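Local coordinates for nitrogenase molybdenum-iron protein beta chain (Clostridium pasteurianum, PDB 5VQ3), which forms, with the alpha chain, the molybdenum-iron component of nitrogenase, which reduces N2 to ammonium, and shares in binding its [8Fe-7S] cluster, at residues G297-L302 against G429-V434; A193-Y198 against T284-P289. All coordinates share one frame; numbering follows the deposited sequence.

Interaction 1. Residues G297-L302 against G429-V434; sequences GQLIDL and GAIRLV. With FE2 (Fe (II) ion), chain H.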
loop_
_atom_site.group_PDB
_atom_site.type_symbol
_atom_site.label_atom_id
_atom_site.label_comp_id
_atom_site.label_asym_id
_atom_site.label_seq_id
_atom_site.Cartn_x
_atom_site.Cartn_y
_atom_site.Cartn_z
ATOM N N GLY B 297 -22.093 7.381 0.513
ATOM C CA GLY B 297 -22.301 6.935 1.920
ATOM C C GLY B 297 -21.209 5.995 2.439
ATOM O O GLY B 297 -20.879 6.040 3.629
ATOM N N GLN B 298 -20.680 5.138 1.567
ATOM C CA GLN B 298 -19.513 4.313 1.912
ATOM C C GLN B 298 -18.259 5.161 2.149
ATOM O O GLN B 298 -17.487 4.883 3.068
ATOM C CB GLN B 298 -19.238 3.265 0.835
ATOM C CG GLN B 298 -20.326 2.187 0.766
ATOM C CD GLN B 298 -20.126 1.255 -0.393
ATOM O OE1 GLN B 298 -19.813 1.697 -1.486
ATOM N NE2 GLN B 298 -20.315 -0.040 -0.171
ATOM N N LEU B 299 -18.038 6.180 1.312
ATOM C CA LEU B 299 -16.950 7.113 1.551
ATOM C C LEU B 299 -17.089 7.793 2.902
ATOM O O LEU B 299 -16.127 7.875 3.671
ATOM C CB LEU B 299 -16.862 8.167 0.429
ATOM C CG LEU B 299 -15.926 9.311 0.653
ATOM C CD1 LEU B 299 -14.486 8.825 0.775
ATOM C CD2 LEU B 299 -16.089 10.313 -0.446
ATOM N N ILE B 300 -18.267 8.343 3.166
ATOM C CA ILE B 300 -18.509 9.014 4.433
ATOM C C ILE B 300 -18.289 8.026 5.595
ATOM O O ILE B 300 -17.675 8.383 6.575
ATOM C CB ILE B 300 -19.921 9.599 4.506
ATOM C CG1 ILE B 300 -20.150 10.647 3.397
ATOM C CG2 ILE B 300 -20.147 10.178 5.893
ATOM C CD1 ILE B 300 -19.253 11.855 3.501
ATOM N N ASP B 301 -18.764 6.786 5.459
ATOM C CA ASP B 301 -18.591 5.743 6.487
ATOM C C ASP B 301 -17.081 5.536 6.756
ATOM O O ASP B 301 -16.646 5.441 7.902
ATOM C CB ASP B 301 -19.205 4.449 6.049
ATOM C CG ASP B 301 -19.278 3.420 7.176
ATOM O OD1 ASP B 301 -20.203 3.531 7.990
ATOM O OD2 ASP B 301 -18.421 2.524 7.230
ATOM N N LEU B 302 -16.326 5.488 5.685
ATOM C CA LEU B 302 -14.880 5.301 5.763
ATOM C C LEU B 302 -14.156 6.483 6.416
ATOM O O LEU B 302 -13.279 6.291 7.297
ATOM C CB LEU B 302 -14.334 5.037 4.352
ATOM C CG LEU B 302 -12.829 4.793 4.270
ATOM C CD1 LEU B 302 -12.433 3.615 5.118
ATOM C CD2 LEU B 302 -12.405 4.605 2.826
ATOM N N GLY B 429 -12.912 6.906 -6.263
ATOM C CA GLY B 429 -11.530 7.360 -6.196
ATOM C C GLY B 429 -11.161 7.885 -4.813
ATOM O O GLY B 429 -10.042 7.704 -4.342
ATOM N N ALA B 430 -12.098 8.553 -4.186
ATOM C CA ALA B 430 -11.889 9.088 -2.840
ATOM C C ALA B 430 -11.653 7.974 -1.833
ATOM O O ALA B 430 -10.785 8.062 -0.977
ATOM C CB ALA B 430 -13.091 9.907 -2.425
ATOM N N ILE B 431 -12.430 6.906 -1.954
ATOM C CA ILE B 431 -12.228 5.723 -1.129
ATOM C C ILE B 431 -10.814 5.169 -1.319
ATOM O O ILE B 431 -10.131 4.884 -0.336
ATOM C CB ILE B 431 -13.291 4.675 -1.456
ATOM C CG1 ILE B 431 -14.638 5.092 -0.873
ATOM C CG2 ILE B 431 -12.875 3.326 -0.956
ATOM C CD1 ILE B 431 -15.806 4.280 -1.398
ATOM N N ARG B 432 -10.363 5.039 -2.572
ATOM C CA ARG B 432 -9.011 4.548 -2.841
ATOM C C ARG B 432 -7.971 5.453 -2.183
ATOM O O ARG B 432 -6.961 4.970 -1.657
ATOM C CB ARG B 432 -8.704 4.470 -4.349
ATOM C CG ARG B 432 -9.548 3.493 -5.153
ATOM C CD ARG B 432 -9.306 2.051 -4.772
ATOM N NE ARG B 432 -8.502 1.314 -5.745
ATOM C CZ ARG B 432 -7.191 1.117 -5.662
ATOM N NH1 ARG B 432 -6.472 1.632 -4.671
ATOM N NH2 ARG B 432 -6.591 0.407 -6.590
ATOM N N LEU B 433 -8.158 6.766 -2.279
ATOM C CA LEU B 433 -7.247 7.703 -1.629
ATOM C C LEU B 433 -7.191 7.561 -0.124
ATOM O O LEU B 433 -6.113 7.606 0.460
ATOM C CB LEU B 433 -7.584 9.163 -1.961
ATOM C CG LEU B 433 -7.220 9.612 -3.388
ATOM C CD1 LEU B 433 -7.877 10.940 -3.683
ATOM C CD2 LEU B 433 -5.696 9.711 -3.524
ATOM N N VAL B 434 -8.345 7.378 0.515
ATOM C CA VAL B 434 -8.377 7.290 1.960
ATOM C C VAL B 434 -7.724 5.989 2.406
ATOM O O VAL B 434 -7.034 5.965 3.407
ATOM C CB VAL B 434 -9.791 7.421 2.497
ATOM C CG1 VAL B 434 -9.829 7.162 4.016
ATOM C CG2 VAL B 434 -10.360 8.809 2.175
HETATM FE FE FE2 H . -18.103 1.153 8.817
HETATM O O HOH W 1 -19.130 2.311 10.190
HETATM O O HOH W 2 -17.120 -0.019 7.426
#

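Interaction 2. Residues A193-Y198 against T284-P289; sequences AMDIPY and TGKEVP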
loop_
_atom_site.group_PDB
_atom_site.type_symbol
_atom_site.label_atom_id
_atom_site.label_comp_id
_atom_site.label_asym_id
_atom_site.label_seq_id
_atom_site.Cartn_x
_atom_site.Cartn_y
_atom_site.Cartn_z
ATOM N N ALA B 193 -24.194 5.990 -15.218
ATOM C CA ALA B 193 -25.066 5.682 -14.086
ATOM C C ALA B 193 -26.203 6.706 -13.936
ATOM O O ALA B 193 -27.282 6.363 -13.511
ATOM C CB ALA B 193 -24.225 5.573 -12.813
ATOM N N MET B 194 -25.941 7.971 -14.263
ATOM C CA MET B 194 -26.963 9.041 -14.223
ATOM C C MET B 194 -27.870 8.978 -15.459
ATOM O O MET B 194 -28.845 9.741 -15.537
ATOM C CB MET B 194 -26.323 10.424 -14.233
ATOM C CG MET B 194 -25.506 10.858 -13.008
ATOM S SD MET B 194 -26.493 11.202 -11.563
ATOM C CE MET B 194 -27.298 12.780 -11.986
ATOM N N ASP B 195 -27.487 8.156 -16.451
ATOM C CA ASP B 195 -28.224 7.986 -17.715
ATOM C C ASP B 195 -28.163 9.251 -18.563
ATOM O O ASP B 195 -29.184 9.691 -19.114
ATOM C CB ASP B 195 -29.695 7.673 -17.430
ATOM C CG ASP B 195 -30.432 7.152 -18.652
ATOM O OD1 ASP B 195 -29.777 6.547 -19.534
ATOM O OD2 ASP B 195 -31.669 7.339 -18.722
ATOM N N ILE B 196 -26.987 9.863 -18.636
ATOM C CA ILE B 196 -26.821 11.175 -19.294
ATOM C C ILE B 196 -25.904 11.002 -20.501
ATOM O O ILE B 196 -24.754 10.667 -20.326
ATOM C CB ILE B 196 -26.218 12.212 -18.314
ATOM C CG1 ILE B 196 -27.202 12.565 -17.210
ATOM C CG2 ILE B 196 -25.793 13.484 -19.048
ATOM C CD1 ILE B 196 -26.621 13.438 -16.117
ATOM N N PRO B 197 -26.409 11.198 -21.747
ATOM C CA PRO B 197 -25.486 11.031 -22.893
ATOM C C PRO B 197 -24.426 12.152 -22.949
ATOM O O PRO B 197 -24.672 13.295 -22.543
ATOM C CB PRO B 197 -26.428 11.051 -24.125
ATOM C CG PRO B 197 -27.794 10.702 -23.583
ATOM C CD PRO B 197 -27.826 11.279 -22.180
ATOM N N TYR B 198 -23.240 11.797 -23.419
ATOM C CA TYR B 198 -22.129 12.730 -23.340
ATOM C C TYR B 198 -21.135 12.471 -24.464
ATOM O O TYR B 198 -21.120 11.417 -25.072
ATOM C CB TYR B 198 -21.433 12.566 -21.954
ATOM C CG TYR B 198 -20.823 11.197 -21.817
ATOM C CD1 TYR B 198 -21.582 10.098 -21.447
ATOM C CD2 TYR B 198 -19.506 10.974 -22.185
ATOM C CE1 TYR B 198 -21.048 8.826 -21.402
ATOM C CE2 TYR B 198 -18.961 9.725 -22.144
ATOM C CZ TYR B 198 -19.709 8.652 -21.743
ATOM O OH TYR B 198 -19.083 7.430 -21.757
ATOM N N THR B 284 -29.713 18.379 -16.372
ATOM C CA THR B 284 -30.478 17.390 -17.106
ATOM C C THR B 284 -31.830 17.068 -16.473
ATOM O O THR B 284 -32.619 16.371 -17.084
ATOM C CB THR B 284 -29.736 16.047 -17.228
ATOM O OG1 THR B 284 -29.462 15.551 -15.906
ATOM C CG2 THR B 284 -28.444 16.184 -18.031
ATOM N N GLY B 285 -32.071 17.550 -15.250
ATOM C CA GLY B 285 -33.215 17.122 -14.436
ATOM C C GLY B 285 -33.208 15.662 -13.950
ATOM O O GLY B 285 -34.176 15.206 -13.372
ATOM N N LYS B 286 -32.137 14.915 -14.189
ATOM C CA LYS B 286 -32.108 13.490 -13.814
ATOM C C LYS B 286 -31.827 13.319 -12.314
ATOM O O LYS B 286 -30.992 14.041 -11.745
ATOM C CB LYS B 286 -31.073 12.745 -14.637
ATOM C CG LYS B 286 -31.430 12.584 -16.111
ATOM C CD LYS B 286 -32.360 11.402 -16.311
ATOM C CE LYS B 286 -32.820 11.261 -17.759
ATOM N NZ LYS B 286 -31.693 11.385 -18.715
ATOM N N GLU B 287 -32.522 12.366 -11.682
ATOM C CA GLU B 287 -32.306 12.060 -10.272
ATOM C C GLU B 287 -30.950 11.371 -10.086
ATOM O O GLU B 287 -30.440 10.708 -10.986
ATOM C CB GLU B 287 -33.396 11.109 -9.709
ATOM C CG GLU B 287 -34.840 11.629 -9.753
ATOM C CD GLU B 287 -35.044 13.008 -9.121
ATOM O OE1 GLU B 287 -34.300 13.387 -8.188
ATOM O OE2 GLU B 287 -35.975 13.721 -9.556
ATOM N N VAL B 288 -30.405 11.485 -8.895
ATOM C CA VAL B 288 -29.199 10.719 -8.568
ATOM C C VAL B 288 -29.562 9.310 -8.167
ATOM O O VAL B 288 -30.343 9.138 -7.240
ATOM C CB VAL B 288 -28.412 11.413 -7.468
ATOM C CG1 VAL B 288 -27.125 10.632 -7.174
ATOM C CG2 VAL B 288 -28.116 12.821 -7.884
ATOM N N PRO B 289 -29.014 8.286 -8.848
ATOM C CA PRO B 289 -29.417 6.905 -8.568
ATOM C C PRO B 289 -28.860 6.372 -7.243
ATOM O O PRO B 289 -27.881 6.903 -6.711
ATOM C CB PRO B 289 -28.885 6.135 -9.774
ATOM C CG PRO B 289 -27.684 6.920 -10.202
ATOM C CD PRO B 289 -28.088 8.352 -9.995
#

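Interaction 1. Residues G297-L302 against G429-V434
Leu299 and Leu302, one turn apart on helix 290-305, meet Ala430, Ile431 and Val434 of helix 426-448 in a contact made by aliphatic side chains, with no hydrogen bond across it. Leu299 has CG anti to the backbone N (chi1 171°), which carries its isobutyl fork across to the facing helix. Both methyls of the fork rest on Ala430: CD2 lies 3.6 Å from Ala430 CB and CD1 3.7 Å from the same atom, while CD1 also approaches the backbone N of Ile431. Ile431 answers from the other helix by laying its ethyl branch against the backbone of Leu299, with Ile431 CG1 3.9 Å from Leu299 CA and the terminal CD1 near Leu299 N. Its second branch, CG2, faces Leu302 instead, 4.0 Å from Leu302 CD2, and the two arms of the isoleucine thus serve successive turns of the partner.

The two segments run nearly parallel, with axes 9.5 Å apart and inclined by 19°, a side-by-side helix pair within the nitrogenase component 1 fold. Phe330 of helix 321-333 packs on Ala430 and Val434, and Tyr417 and Tyr421 of the second beta subunit pack on Leu302 and Ile431.

Leu302 and Val434 extend toward each other and meet tip to tip, Leu302 CD2 being 3.8 Å from Val434 CG1. On another face of helix 290-305, Asp301 OD2 binds an iron(II) ion at 2.1 Å. Its OD1 accepts a hydrogen bond from an iron-bound water (2.7 Å), and is also held by Thr212 of the second beta subunit and a basic side chain of another protein's chain. Asp305, with Lys61 O and Glu62 of the second beta subunit, supplies the remaining protein ligands, placing the ion across the subunit interface.

Interaction 2. Residues A193-Y198 against T284-P289
The side chain of Lys286 lies along the last turn of helix 181-194, passing from Met194 O to Asp195 O. Its CB is 3.8 Å from Met194 O, and CG and CD stay close to that same oxygen as the chain bends at chi2 (-82°). CE moves on toward Asp195, and NZ gives a hydrogen bond of 3.1 Å to Asp195 O. The ammonium approaches from above the carbonyl plane, 35° out of it. The Asp195 carboxylate stands near, with OD2 4.0 Å from NZ, too far for a salt bridge but probably adding some electrostatic attraction. Asp195 has positive phi and closes helix 181-194 with a Schellman motif.

Met194, bent at chi2 and chi3, crosses Pro289 at about a right angle, with SD 3.6 Å from Pro289 CD and CE 3.9 Å from Glu287 O. Pro289 CG also lies 3.4 Å from Ala193 O. At the other end, Ile196 CD1 meets Thr284 OG1 at 3.5 Å. That hydroxyl accepts from Lys286 N in an ST turn and is also hydrogen-bonded to Leu280 O.

The contact thus joins the exit of helix 181-194, which leads into strand 198-200, to the connection between helices 270-284 and 290-305; Ile172 of strand 172-175 packs on both Ile196 and Thr284.

How the interactions relate
Helix 290-305 connects the two contacts: Pro289 of interaction 2 is its N-cap residue, and residues 297-302 of interaction 1 follow on the same helix. The contact centres are 22 Å apart, and their nearest atoms about 9 Å, without touching. Interaction 2 involves the loop that leads into the helix and its N-cap, whereas interaction 1 packs its middle against helix 426-448. Interaction 1 is buried beside the second beta subunit and an interfacial iron(II) site; interaction 2 is partly buried between the end of helix 181-194 and the loop before helix 290-305. Neither lies at the [8Fe-7S] cluster, shared with the alpha chain, to which this chain contributes Cys23, Cys48, Cys106 and Ser141.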